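Local coordinates for bifunctional cytochrome P450/NADPH--P450 reductase (Deinococcus aerius, PDB 7F3H), which probably hydroxylates organic substrates at its heme iron, using molecular oxygen and electrons drawn from NADPH through a fused reductase, at residues G86-F91 with D254-Y259; T80-L85 with R182-T187; R70-V75 with T338-E343; A103-L108 with D245-E250. All blocks are in the same frame, centred on the assembly; numbering follows the deposited sequence.

Interaction 1 of 4, residues G86-F91 with D254-Y259. With HEM (protoporphyrin IX containing Fe), chain E.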
# COMPACT_ATOMS: atom_id res chain seq x y z
N GLY A 86 -11.02 5.25 9.99
CA GLY A 86 -9.88 4.70 10.71
C GLY A 86 -9.84 4.93 12.21
O GLY A 86 -9.17 4.20 12.94
N GLY A 87 -10.52 5.99 12.66
CA GLY A 87 -10.55 6.41 14.05
C GLY A 87 -9.17 6.74 14.55
O GLY A 87 -8.32 7.28 13.83
N ASP A 88 -8.89 6.35 15.79
CA ASP A 88 -7.55 6.50 16.31
C ASP A 88 -6.78 5.19 16.22
O ASP A 88 -6.03 4.83 17.12
CB ASP A 88 -7.56 7.08 17.72
CG ASP A 88 -8.34 6.25 18.71
OD1 ASP A 88 -8.79 5.13 18.38
OD2 ASP A 88 -8.51 6.74 19.85
N GLY A 89 -7.04 4.43 15.17
CA GLY A 89 -6.14 3.37 14.76
C GLY A 89 -4.81 3.94 14.33
O GLY A 89 -4.60 5.15 14.26
N LEU A 90 -3.86 3.02 14.06
CA LEU A 90 -2.47 3.39 13.82
C LEU A 90 -2.29 4.31 12.62
O LEU A 90 -1.35 5.12 12.60
CB LEU A 90 -1.64 2.13 13.60
CG LEU A 90 -1.39 1.35 14.88
CD1 LEU A 90 -0.58 0.11 14.57
CD2 LEU A 90 -0.69 2.26 15.85
N PHE A 91 -3.15 4.19 11.59
CA PHE A 91 -2.89 4.92 10.36
C PHE A 91 -3.40 6.34 10.46
O PHE A 91 -2.80 7.26 9.87
CB PHE A 91 -3.55 4.21 9.17
CG PHE A 91 -3.21 4.80 7.82
CD1 PHE A 91 -2.04 4.46 7.15
CD2 PHE A 91 -4.10 5.67 7.18
CE1 PHE A 91 -1.75 4.98 5.88
CE2 PHE A 91 -3.81 6.20 5.92
CZ PHE A 91 -2.63 5.86 5.27
N ASP A 254 -12.24 -1.73 23.35
CA ASP A 254 -12.96 -2.43 22.29
C ASP A 254 -13.15 -1.52 21.07
O ASP A 254 -12.99 -1.96 19.93
CB ASP A 254 -14.32 -2.94 22.81
CG ASP A 254 -14.21 -4.22 23.69
OD1 ASP A 254 -13.18 -4.95 23.70
OD2 ASP A 254 -15.21 -4.49 24.38
N GLU A 255 -13.44 -0.24 21.32
CA GLU A 255 -13.56 0.72 20.23
C GLU A 255 -12.27 0.75 19.42
O GLU A 255 -12.27 0.62 18.20
CB GLU A 255 -13.81 2.13 20.79
CG GLU A 255 -14.37 3.08 19.78
CD GLU A 255 -14.26 4.52 20.19
OE1 GLU A 255 -13.41 4.81 21.04
OE2 GLU A 255 -15.04 5.37 19.71
N ASN A 256 -11.14 0.86 20.12
CA ASN A 256 -9.87 0.97 19.41
C ASN A 256 -9.50 -0.32 18.69
O ASN A 256 -8.86 -0.27 17.64
CB ASN A 256 -8.76 1.41 20.36
CG ASN A 256 -7.51 1.83 19.60
OD1 ASN A 256 -6.61 1.01 19.35
ND2 ASN A 256 -7.45 3.12 19.21
N ILE A 257 -9.82 -1.49 19.27
CA ILE A 257 -9.62 -2.75 18.54
C ILE A 257 -10.39 -2.75 17.22
O ILE A 257 -9.87 -3.18 16.17
CB ILE A 257 -10.01 -3.95 19.40
CG1 ILE A 257 -9.06 -4.09 20.59
CG2 ILE A 257 -10.05 -5.21 18.56
CD1 ILE A 257 -9.54 -5.08 21.64
N ARG A 258 -11.65 -2.32 17.25
CA ARG A 258 -12.39 -2.29 16.00
C ARG A 258 -11.72 -1.34 15.02
O ARG A 258 -11.59 -1.65 13.83
CB ARG A 258 -13.87 -1.92 16.21
CG ARG A 258 -14.38 -1.01 15.11
CD ARG A 258 -15.85 -0.76 15.17
NE ARG A 258 -16.30 0.17 16.21
CZ ARG A 258 -16.22 1.50 16.14
NH1 ARG A 258 -15.68 2.06 15.09
NH2 ARG A 258 -16.67 2.27 17.12
N TYR A 259 -11.28 -0.17 15.53
CA TYR A 259 -10.55 0.79 14.71
C TYR A 259 -9.31 0.15 14.07
O TYR A 259 -9.06 0.33 12.87
CB TYR A 259 -10.15 1.98 15.55
CG TYR A 259 -11.26 2.98 15.71
CD1 TYR A 259 -12.22 3.14 14.71
CD2 TYR A 259 -11.35 3.78 16.85
CE1 TYR A 259 -13.25 4.07 14.86
CE2 TYR A 259 -12.37 4.71 16.98
CZ TYR A 259 -13.31 4.84 15.99
OH TYR A 259 -14.30 5.77 16.14
CHA HEM E . 1.56 2.72 7.05
CHB HEM E . -0.75 -1.51 7.68
CHC HEM E . 0.69 -2.93 3.24
CHD HEM E . 2.74 1.40 2.52
C1A HEM E . 0.82 1.70 7.60
C2A HEM E . 0.16 1.75 8.89
C3A HEM E . -0.46 0.57 9.09
C4A HEM E . -0.27 -0.23 7.90
CMA HEM E . -1.28 0.17 10.35
CAA HEM E . 0.27 2.92 9.87
CBA HEM E . 1.44 2.62 10.81
CGA HEM E . 1.60 3.68 11.90
O1A HEM E . 1.76 3.26 13.08
O2A HEM E . 1.47 4.93 11.67
C1B HEM E . -0.54 -2.29 6.56
C2B HEM E . -0.99 -3.66 6.35
C3B HEM E . -0.54 -4.05 5.15
C4B HEM E . 0.13 -2.93 4.53
CMB HEM E . -1.76 -4.48 7.41
CAB HEM E . -0.77 -5.36 4.37
CBB HEM E . -1.59 -6.35 4.75
C1C HEM E . 1.36 -1.88 2.64
C2C HEM E . 2.01 -1.88 1.32
C3C HEM E . 2.55 -0.65 1.17
C4C HEM E . 2.30 0.12 2.35
CMC HEM E . 2.01 -3.07 0.31
CAC HEM E . 3.35 -0.03 0.04
CBC HEM E . 3.67 -0.70 -1.05
C1D HEM E . 2.60 2.14 3.67
C2D HEM E . 3.03 3.52 3.87
C3D HEM E . 2.71 3.86 5.12
C4D HEM E . 2.04 2.74 5.76
CMD HEM E . 3.76 4.44 2.85
CAD HEM E . 2.98 5.21 5.74
CBD HEM E . 1.76 6.02 5.36
CGD HEM E . 1.91 7.45 5.77
O1D HEM E . 0.84 8.09 5.83
O2D HEM E . 3.07 7.93 6.02
NA HEM E . 0.51 0.49 7.02
NB HEM E . 0.15 -1.88 5.44
NC HEM E . 1.55 -0.63 3.23
ND HEM E . 2.00 1.70 4.85
FE HEM E . 1.18 -0.08 5.17
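Tyr-259 turns its CG anti to its own carbonyl carbon (chi1 -82°), while Asn-256, one turn earlier on helix 254-285, carries CG anti to the backbone N (chi1 -168°); these settings start both side chains toward the turn at Gly-86 to Gly-89. Gly-87 lies over one face of the tyrosine, its CA 3.5 Å from the Tyr-259 ring centroid and nearly above the centre, a CH-pi contact. Any CB on Gly-87 would run into CE1 of that ring. The loop itself is a type II' turn, closed by Gly-89 N to Gly-86 O at 3.1 Å. Asn-256 ND2 gives a hydrogen bond of 3.1 Å to Asp-88 O, arriving above the carbonyl plane. The same ND2 also makes a weak, bent bond to Asp-88 OD1, whose carboxylate stands almost perpendicular to the tyrosine ring. OD1 of Asn-256 is held by Gln-260. An alanine in place of Tyr-259 would probably open a gap beneath Gly-87 and leave the turn freer to shift. Just past the turn, Leu-90 and Phe-91 reach the heme, Phe-91 CE1 coming 3.7 Å from HEM CBD. Across this contact the Asp-88 carboxylate meets a neutral amide rather than a cation, so its charge probably polarises the Asn-256 N-H bonds without being cancelled by them.

Interaction 2 of 4, residues T80-L85 with R182-T187; sequences TNIRNL and RAMHHT. With SO4 (sulfate ion), chain G.
Two antiparallel helices, 80-86 and 175-190, meet where Thr-187 packs against Asn-81, Ile-82 and Leu-85. Their short segments run with axes 9.6 Å apart and directions 162° from each other. Thr-187 CG2 presses on the backbone of the opposing helix, 3.7 Å from Ile-82 N, and also touches Asn-81 CB; the amide of Asn-81 turns to Asn-191. In family terms these are probably the B' and F helices, which in P450s commonly help to line the substrate side of the heme; Ile-266 of helix 254-285 packs on both of them. Leu-85 holds CG between its backbone N and carbonyl carbon (chi1 61°). Its two branches then part: CD1 reaches Ala-183 CB at 3.9 Å, and CD2 lies against Thr-187 OG1 at 3.3 Å. Ile-82 CD1 meets the Met-184 SD at 3.8 Å, the two chains at a slant. Thr-187 OG1 donates to Ala-183 O at 3.0 Å, on the other face of that carbonyl from Thr-187 N, and is also hydrogen-bonded to Tyr-208. An alanine at Thr-187 would probably leave a gap against Ile-82 and Leu-85 and deprive Tyr-208 of its hydroxyl partner.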
# COMPACT_ATOMS: atom_id res chain seq x y z
N THR A 80 -7.79 13.57 7.66
CA THR A 80 -9.00 13.79 8.46
C THR A 80 -10.20 13.00 7.92
O THR A 80 -10.93 12.38 8.69
CB THR A 80 -9.34 15.27 8.52
OG1 THR A 80 -8.22 15.98 9.11
CG2 THR A 80 -10.59 15.46 9.35
N ASN A 81 -10.42 13.02 6.61
CA ASN A 81 -11.56 12.27 6.08
C ASN A 81 -11.35 10.75 6.22
O ASN A 81 -12.29 10.04 6.60
CB ASN A 81 -11.83 12.67 4.64
CG ASN A 81 -12.21 14.13 4.51
OD1 ASN A 81 -12.72 14.74 5.47
ND2 ASN A 81 -11.99 14.71 3.34
N ILE A 82 -10.14 10.23 5.93
CA ILE A 82 -9.91 8.79 6.07
C ILE A 82 -10.08 8.37 7.52
O ILE A 82 -10.43 7.22 7.82
CB ILE A 82 -8.53 8.35 5.49
CG1 ILE A 82 -8.38 6.84 5.52
CG2 ILE A 82 -7.35 8.91 6.28
CD1 ILE A 82 -9.38 6.11 4.62
N ARG A 83 -9.87 9.31 8.45
CA ARG A 83 -10.11 9.02 9.86
C ARG A 83 -11.58 8.69 10.14
O ARG A 83 -11.85 8.00 11.13
CB ARG A 83 -9.65 10.17 10.75
CG ARG A 83 -9.70 9.81 12.26
CD ARG A 83 -8.95 10.80 13.12
NE ARG A 83 -9.18 10.54 14.54
CZ ARG A 83 -8.23 10.57 15.48
NH1 ARG A 83 -6.97 10.86 15.15
NH2 ARG A 83 -8.54 10.33 16.75
N ASN A 84 -12.52 9.17 9.31
CA ASN A 84 -13.94 8.85 9.50
C ASN A 84 -14.15 7.36 9.68
O ASN A 84 -15.05 6.95 10.42
CB ASN A 84 -14.79 9.27 8.30
CG ASN A 84 -14.92 10.75 8.16
OD1 ASN A 84 -14.81 11.49 9.14
ND2 ASN A 84 -15.19 11.20 6.94
N LEU A 85 -13.31 6.55 9.07
CA LEU A 85 -13.38 5.13 9.27
C LEU A 85 -12.13 4.52 9.89
O LEU A 85 -12.22 3.40 10.43
CB LEU A 85 -13.83 4.47 7.95
CG LEU A 85 -13.18 4.46 6.56
CD1 LEU A 85 -13.68 3.36 5.61
CD2 LEU A 85 -13.68 5.79 5.95
N ARG A 182 -17.43 1.30 -1.13
CA ARG A 182 -18.20 2.53 -1.24
C ARG A 182 -17.64 3.62 -0.33
O ARG A 182 -17.46 4.76 -0.75
CB ARG A 182 -19.67 2.26 -0.89
CG ARG A 182 -20.46 1.43 -1.89
CD ARG A 182 -21.99 1.52 -1.59
NE ARG A 182 -22.32 0.97 -0.28
CZ ARG A 182 -22.60 -0.31 -0.08
NH1 ARG A 182 -22.60 -1.17 -1.10
NH2 ARG A 182 -22.89 -0.76 1.14
N ALA A 183 -17.40 3.28 0.95
CA ALA A 183 -16.92 4.27 1.92
C ALA A 183 -15.56 4.82 1.51
O ALA A 183 -15.31 6.02 1.63
CB ALA A 183 -16.88 3.70 3.35
N MET A 184 -14.64 3.94 1.08
CA MET A 184 -13.31 4.37 0.61
C MET A 184 -13.43 5.35 -0.56
O MET A 184 -12.82 6.43 -0.57
CB MET A 184 -12.48 3.16 0.23
CG MET A 184 -11.99 2.35 1.45
SD MET A 184 -10.80 3.32 2.40
CE MET A 184 -9.28 2.74 1.62
N HIS A 185 -14.22 4.97 -1.57
CA HIS A 185 -14.42 5.87 -2.70
C HIS A 185 -14.98 7.22 -2.25
O HIS A 185 -14.48 8.29 -2.66
CB HIS A 185 -15.35 5.21 -3.72
CG HIS A 185 -15.65 6.09 -4.89
ND1 HIS A 185 -14.76 6.27 -5.93
CD2 HIS A 185 -16.72 6.87 -5.16
CE1 HIS A 185 -15.29 7.10 -6.82
NE2 HIS A 185 -16.47 7.49 -6.37
N HIS A 186 -16.01 7.20 -1.40
CA HIS A 186 -16.61 8.45 -0.96
C HIS A 186 -15.64 9.28 -0.14
O HIS A 186 -15.64 10.52 -0.22
CB HIS A 186 -17.89 8.17 -0.18
CG HIS A 186 -18.75 9.37 0.01
ND1 HIS A 186 -18.83 10.05 1.20
CD2 HIS A 186 -19.53 10.04 -0.87
CE1 HIS A 186 -19.65 11.08 1.05
NE2 HIS A 186 -20.09 11.09 -0.19
N THR A 187 -14.78 8.61 0.64
CA THR A 187 -13.78 9.32 1.43
C THR A 187 -12.84 10.12 0.54
O THR A 187 -12.56 11.29 0.83
CB THR A 187 -12.98 8.33 2.29
OG1 THR A 187 -13.76 7.88 3.40
CG2 THR A 187 -11.68 8.94 2.77
S SO4 G . -12.23 9.51 17.29
O1 SO4 G . -13.62 9.15 17.66
O2 SO4 G . -12.05 9.49 15.81
O3 SO4 G . -11.96 10.87 17.80
O4 SO4 G . -11.31 8.58 17.97

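Interaction 3 of 4, residues R70-V75 with T338-E343; sequences RFQKRV and TALQDE. With HEM (protoporphyrin IX containing Fe), chain E.
Arg-70 meets Glu-343 side-on, its guanidinium turned 54° from the carboxylate, and both donors fall on a single oxygen: NE to Glu-343 OE1 at 2.7 Å and NH2 to the same Glu-343 OE1 at 2.9 Å. Both nitrogens come to that oxygen from one face of the carboxylate, and OE1 lies close to the guanidinium plane. The other end of the arginine, NH1, is paired with Glu-64, so a positive group sits between two acids that would probably both stabilise its charge. Phe-71 slants across the stem of Glu-343, with CZ 3.6 Å from Glu-343 CB, while its CD2 rests 3.9 Å from Ala-339 CB; Phe-71 and Ala-339 share one face of the sheet. Gln-72 and Thr-338 occupy the other. Leu-340 splits its methyls between two partners, CD1 packing on CG and NE2 of Gln-72 at a slant and CD2 at 3.5 Å from Arg-74 NH2, the arginine standing at about a right angle to it. Arg-74 CB also packs on the Thr-338 hydroxyl, which shares a water with Arg-74 N. The backbones are joined by Thr-338 N to Gln-72 O (2.7 Å), by Gln-72 N to Thr-338 O, and by Leu-340 N to Arg-70 O. Gln-72 with Thr-338 is thus a hydrogen-bonded antiparallel pair and Phe-71 with Ala-339 a non-hydrogen-bonded one, laying strand 71-72 along the edge of the P450 beta sheet, from which Lys-73 extends to a heme propionate.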
# COMPACT_ATOMS: atom_id res chain seq x y z
N ARG A 70 12.37 17.15 13.04
CA ARG A 70 12.09 18.35 12.24
C ARG A 70 10.76 18.29 11.51
O ARG A 70 10.09 19.33 11.34
CB ARG A 70 13.22 18.58 11.25
CG ARG A 70 14.56 18.62 11.95
CD ARG A 70 15.72 18.66 10.97
NE ARG A 70 15.70 19.88 10.17
CZ ARG A 70 16.45 20.08 9.09
NH1 ARG A 70 17.30 19.14 8.68
NH2 ARG A 70 16.34 21.22 8.41
N PHE A 71 10.37 17.12 11.01
CA PHE A 71 9.11 16.97 10.33
C PHE A 71 8.46 15.69 10.82
O PHE A 71 9.15 14.73 11.14
CB PHE A 71 9.29 16.95 8.82
CG PHE A 71 10.12 18.08 8.29
CD1 PHE A 71 11.52 18.00 8.32
CD2 PHE A 71 9.52 19.20 7.75
CE1 PHE A 71 12.30 19.04 7.82
CE2 PHE A 71 10.30 20.24 7.25
CZ PHE A 71 11.69 20.15 7.27
N GLN A 72 7.13 15.69 10.91
CA GLN A 72 6.41 14.49 11.30
C GLN A 72 5.10 14.41 10.54
O GLN A 72 4.54 15.43 10.12
CB GLN A 72 6.12 14.43 12.81
CG GLN A 72 7.34 14.19 13.64
CD GLN A 72 7.08 13.94 15.10
OE1 GLN A 72 5.93 13.71 15.55
NE2 GLN A 72 8.16 13.97 15.88
N LYS A 73 4.61 13.16 10.40
CA LYS A 73 3.27 12.89 9.91
C LYS A 73 2.25 13.49 10.85
O LYS A 73 2.31 13.33 12.07
CB LYS A 73 3.00 11.40 9.78
CG LYS A 73 1.53 11.11 9.50
CD LYS A 73 1.31 9.64 9.19
CE LYS A 73 -0.18 9.24 9.31
NZ LYS A 73 -0.36 7.87 8.74
N ARG A 74 1.31 14.21 10.28
CA ARG A 74 0.26 14.86 11.05
C ARG A 74 -1.09 14.69 10.34
O ARG A 74 -1.20 14.91 9.12
CB ARG A 74 0.65 16.31 11.25
CG ARG A 74 1.67 16.66 12.36
CD ARG A 74 1.11 16.53 13.74
NE ARG A 74 2.17 16.94 14.62
CZ ARG A 74 2.89 16.09 15.32
NH1 ARG A 74 2.63 14.79 15.19
NH2 ARG A 74 3.86 16.53 16.11
N VAL A 75 -2.11 14.28 11.11
CA VAL A 75 -3.44 13.90 10.66
C VAL A 75 -4.25 15.08 10.13
O VAL A 75 -5.35 14.86 9.61
CB VAL A 75 -4.13 13.17 11.85
CG1 VAL A 75 -5.63 12.87 11.65
CG2 VAL A 75 -3.38 11.90 12.19
N THR A 338 4.88 17.08 8.03
CA THR A 338 4.57 18.43 8.47
C THR A 338 5.71 19.00 9.30
O THR A 338 6.28 18.31 10.17
CB THR A 338 3.28 18.45 9.26
OG1 THR A 338 2.30 17.68 8.56
CG2 THR A 338 2.81 19.89 9.42
N ALA A 339 6.05 20.25 9.02
CA ALA A 339 7.12 20.95 9.73
C ALA A 339 6.69 21.24 11.16
O ALA A 339 5.67 21.90 11.38
CB ALA A 339 7.46 22.25 8.99
N LEU A 340 7.49 20.76 12.13
CA LEU A 340 7.21 21.00 13.55
C LEU A 340 7.49 22.45 13.92
O LEU A 340 6.76 23.05 14.72
CB LEU A 340 8.05 20.06 14.43
CG LEU A 340 7.82 18.55 14.19
CD1 LEU A 340 8.68 17.65 15.13
CD2 LEU A 340 6.32 18.14 14.26
N GLN A 341 8.57 23.01 13.41
CA GLN A 341 8.98 24.38 13.61
C GLN A 341 9.29 24.97 12.24
O GLN A 341 9.29 24.26 11.23
CB GLN A 341 10.21 24.47 14.51
CG GLN A 341 9.95 24.07 15.94
CD GLN A 341 8.79 24.85 16.57
OE1 GLN A 341 7.96 24.28 17.30
NE2 GLN A 341 8.71 26.17 16.29
N ASP A 342 9.52 26.27 12.19
CA ASP A 342 10.15 26.83 11.00
C ASP A 342 11.46 26.10 10.73
O ASP A 342 12.30 25.97 11.62
CB ASP A 342 10.38 28.33 11.19
CG ASP A 342 9.08 29.10 11.24
OD1 ASP A 342 8.02 28.51 10.90
OD2 ASP A 342 9.09 30.29 11.60
N GLU A 343 11.63 25.62 9.50
CA GLU A 343 12.78 24.81 9.11
C GLU A 343 13.39 25.38 7.84
O GLU A 343 12.75 26.10 7.07
CB GLU A 343 12.40 23.35 8.84
CG GLU A 343 12.12 22.54 10.08
CD GLU A 343 13.35 22.22 10.89
OE1 GLU A 343 14.49 22.27 10.37
OE2 GLU A 343 13.17 21.94 12.09
CHA HEM E . 1.56 2.72 7.05
CHB HEM E . -0.75 -1.51 7.68
CHC HEM E . 0.69 -2.93 3.24
CHD HEM E . 2.74 1.40 2.52
C1A HEM E . 0.82 1.70 7.60
C2A HEM E . 0.16 1.75 8.89
C3A HEM E . -0.46 0.57 9.09
C4A HEM E . -0.27 -0.23 7.90
CMA HEM E . -1.28 0.17 10.35
CAA HEM E . 0.27 2.92 9.87
CBA HEM E . 1.44 2.62 10.81
CGA HEM E . 1.60 3.68 11.90
O1A HEM E . 1.76 3.26 13.08
O2A HEM E . 1.47 4.93 11.67
C1B HEM E . -0.54 -2.29 6.56
C2B HEM E . -0.99 -3.66 6.35
C3B HEM E . -0.54 -4.05 5.15
C4B HEM E . 0.13 -2.93 4.53
CMB HEM E . -1.76 -4.48 7.41
CAB HEM E . -0.77 -5.36 4.37
CBB HEM E . -1.59 -6.35 4.75
C1C HEM E . 1.36 -1.88 2.64
C2C HEM E . 2.01 -1.88 1.32
C3C HEM E . 2.55 -0.65 1.17
C4C HEM E . 2.30 0.12 2.35
CMC HEM E . 2.01 -3.07 0.31
CAC HEM E . 3.35 -0.03 0.04
CBC HEM E . 3.67 -0.70 -1.05
C1D HEM E . 2.60 2.14 3.67
C2D HEM E . 3.03 3.52 3.87
C3D HEM E . 2.71 3.86 5.12
C4D HEM E . 2.04 2.74 5.76
CMD HEM E . 3.76 4.44 2.85
CAD HEM E . 2.98 5.21 5.74
CBD HEM E . 1.76 6.02 5.36
CGD HEM E . 1.91 7.45 5.77
O1D HEM E . 0.84 8.09 5.83
O2D HEM E . 3.07 7.93 6.02
NA HEM E . 0.51 0.49 7.02
NB HEM E . 0.15 -1.88 5.44
NC HEM E . 1.55 -0.63 3.23
ND HEM E . 2.00 1.70 4.85
FE HEM E . 1.18 -0.08 5.17
O HOH W 1 1.81 15.02 7.65

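Interaction 4 of 4, residues A103-L108 with D245-E250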
# COMPACT_ATOMS: atom_id res chain seq x y z
N ALA A 103 -1.29 0.95 20.75
CA ALA A 103 -1.44 0.02 19.64
C ALA A 103 -0.10 -0.31 19.01
O ALA A 103 0.20 -1.47 18.75
CB ALA A 103 -2.39 0.60 18.59
N HIS A 104 0.73 0.71 18.78
CA HIS A 104 2.03 0.49 18.16
C HIS A 104 2.83 -0.54 18.95
O HIS A 104 3.28 -1.57 18.40
CB HIS A 104 2.77 1.84 18.07
CG HIS A 104 4.17 1.74 17.53
ND1 HIS A 104 4.44 1.32 16.25
CD2 HIS A 104 5.37 1.98 18.11
CE1 HIS A 104 5.75 1.32 16.05
NE2 HIS A 104 6.33 1.72 17.17
N ARG A 105 3.01 -0.30 20.25
CA ARG A 105 3.83 -1.21 21.05
C ARG A 105 3.18 -2.59 21.17
O ARG A 105 3.88 -3.59 21.21
CB ARG A 105 4.11 -0.60 22.40
CG ARG A 105 4.99 0.65 22.31
CD ARG A 105 5.29 1.17 23.69
NE ARG A 105 4.09 1.64 24.41
CZ ARG A 105 3.66 2.90 24.39
NH1 ARG A 105 4.31 3.81 23.67
NH2 ARG A 105 2.58 3.25 25.09
N ILE A 106 1.85 -2.66 21.23
CA ILE A 106 1.19 -3.96 21.29
C ILE A 106 1.36 -4.73 19.98
O ILE A 106 1.69 -5.93 19.98
CB ILE A 106 -0.30 -3.80 21.66
CG1 ILE A 106 -0.44 -3.35 23.13
CG2 ILE A 106 -1.06 -5.11 21.41
CD1 ILE A 106 -1.87 -3.26 23.62
N LEU A 107 1.16 -4.06 18.85
CA LEU A 107 1.04 -4.76 17.57
C LEU A 107 2.38 -5.06 16.88
O LEU A 107 2.46 -6.09 16.20
CB LEU A 107 0.14 -3.97 16.61
CG LEU A 107 -1.37 -4.03 16.94
CD1 LEU A 107 -2.18 -3.08 16.05
CD2 LEU A 107 -1.95 -5.44 16.91
N LEU A 108 3.45 -4.24 17.07
CA LEU A 108 4.76 -4.54 16.46
C LEU A 108 5.20 -5.99 16.58
O LEU A 108 5.64 -6.55 15.56
CB LEU A 108 5.93 -3.71 16.99
CG LEU A 108 6.28 -2.36 16.39
CD1 LEU A 108 7.39 -1.67 17.18
CD2 LEU A 108 6.81 -2.72 14.97
N ASP A 245 -0.05 -3.23 26.90
CA ASP A 245 1.06 -2.36 26.57
C ASP A 245 2.14 -2.44 27.64
O ASP A 245 1.90 -2.08 28.80
CB ASP A 245 0.56 -0.92 26.41
CG ASP A 245 1.68 0.06 26.14
OD1 ASP A 245 2.73 -0.35 25.62
OD2 ASP A 245 1.52 1.25 26.46
N PRO A 246 3.35 -2.93 27.30
CA PRO A 246 4.39 -3.10 28.34
C PRO A 246 4.79 -1.80 29.03
O PRO A 246 5.52 -1.82 30.03
CB PRO A 246 5.57 -3.70 27.56
CG PRO A 246 5.30 -3.42 26.14
CD PRO A 246 3.81 -3.35 25.97
N GLU A 247 4.26 -0.67 28.58
CA GLU A 247 4.60 0.62 29.15
C GLU A 247 3.55 1.11 30.15
O GLU A 247 3.91 1.52 31.26
CB GLU A 247 4.78 1.65 28.03
CG GLU A 247 5.69 2.81 28.38
CD GLU A 247 5.68 3.88 27.31
OE1 GLU A 247 6.43 3.76 26.31
OE2 GLU A 247 4.91 4.86 27.47
N THR A 248 2.27 1.10 29.78
CA THR A 248 1.21 1.61 30.64
C THR A 248 0.46 0.50 31.33
O THR A 248 -0.36 0.78 32.21
CB THR A 248 0.21 2.48 29.85
OG1 THR A 248 -0.43 1.70 28.84
CG2 THR A 248 0.90 3.66 29.20
N GLY A 249 0.68 -0.75 30.94
CA GLY A 249 0.00 -1.84 31.60
C GLY A 249 -1.42 -2.02 31.14
O GLY A 249 -2.14 -2.86 31.71
N GLU A 250 -1.86 -1.28 30.12
CA GLU A 250 -3.24 -1.22 29.68
C GLU A 250 -3.49 -2.08 28.44
O GLU A 250 -2.60 -2.26 27.60
CB GLU A 250 -3.61 0.23 29.37
CG GLU A 250 -3.53 1.16 30.59
CD GLU A 250 -3.84 2.61 30.26
OE1 GLU A 250 -4.75 2.86 29.45
OE2 GLU A 250 -3.18 3.51 30.84
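Arg-105 and Asp-245 form a two-bond salt bridge. The arginine chain bends at chi3 (-64°) and presents its side edge to the carboxylate, each nitrogen taking its own oxygen: NE to Asp-245 OD1 at 2.7 Å and NH2 to Asp-245 OD2 at 2.6 Å. Both bonds are nearly straight and use the syn sides of the oxygens, the two flat groups being turned 27° against each other. A second acid adds charge without a directed bond. Glu-247 lays its carboxylate over one face of the guanidinium, stacked at 25°, with OE1 3.4 Å from Arg-105 NH1 but well out of the plane. The arginine is therefore met at its edge by one acid and on its face by another, which would probably stabilise its charge and limit its rotation.

Hydrogen bonds inside the loop position the aspartate. Thr-248 OG1 donates to Asp-245 OD2 at 3.1 Å, on the face opposite to the one Arg-105 uses, and the backbone N of Glu-247 adds a weak bond to Asp-245 OD1. The loop closes on itself through Asp-245 N to Glu-250 O at 2.8 Å.

Van der Waals packing completes the contact: Ile-106 CD1 lies 3.8 Å from the backbone Asp-245 N, with CG1 near Asp-245 CB.

Helix 98-107 is joined in this way to the surface loop between helices 236-242 and 254-285. Ile-106 also packs on Leu-239 of helix 236-242, and Glu-250 is salt-bridged back to Lys-102.

From the N terminus, segment 70-75 comes first, and its pairing with 338-343 in interaction 3 closes the longest loop, enclosing the other three contacts. Interaction 2 opens next, at helix 80-86, and closes on helix 175-190. Interaction 1 starts directly after it, at 86-91, but closes later, on the start of helix 254-285, so the two cross. Interaction 4, from helix 98-107 to the loop at 245-250, is contained within interaction 1 and crosses interaction 2. Leu-90 packs against Ala-103 and Leu-107, linking interactions 1 and 4, and Phe-91 O probably bonds Lys-73 NZ. Together the four contacts tie the sheet edge to the helices around the heme.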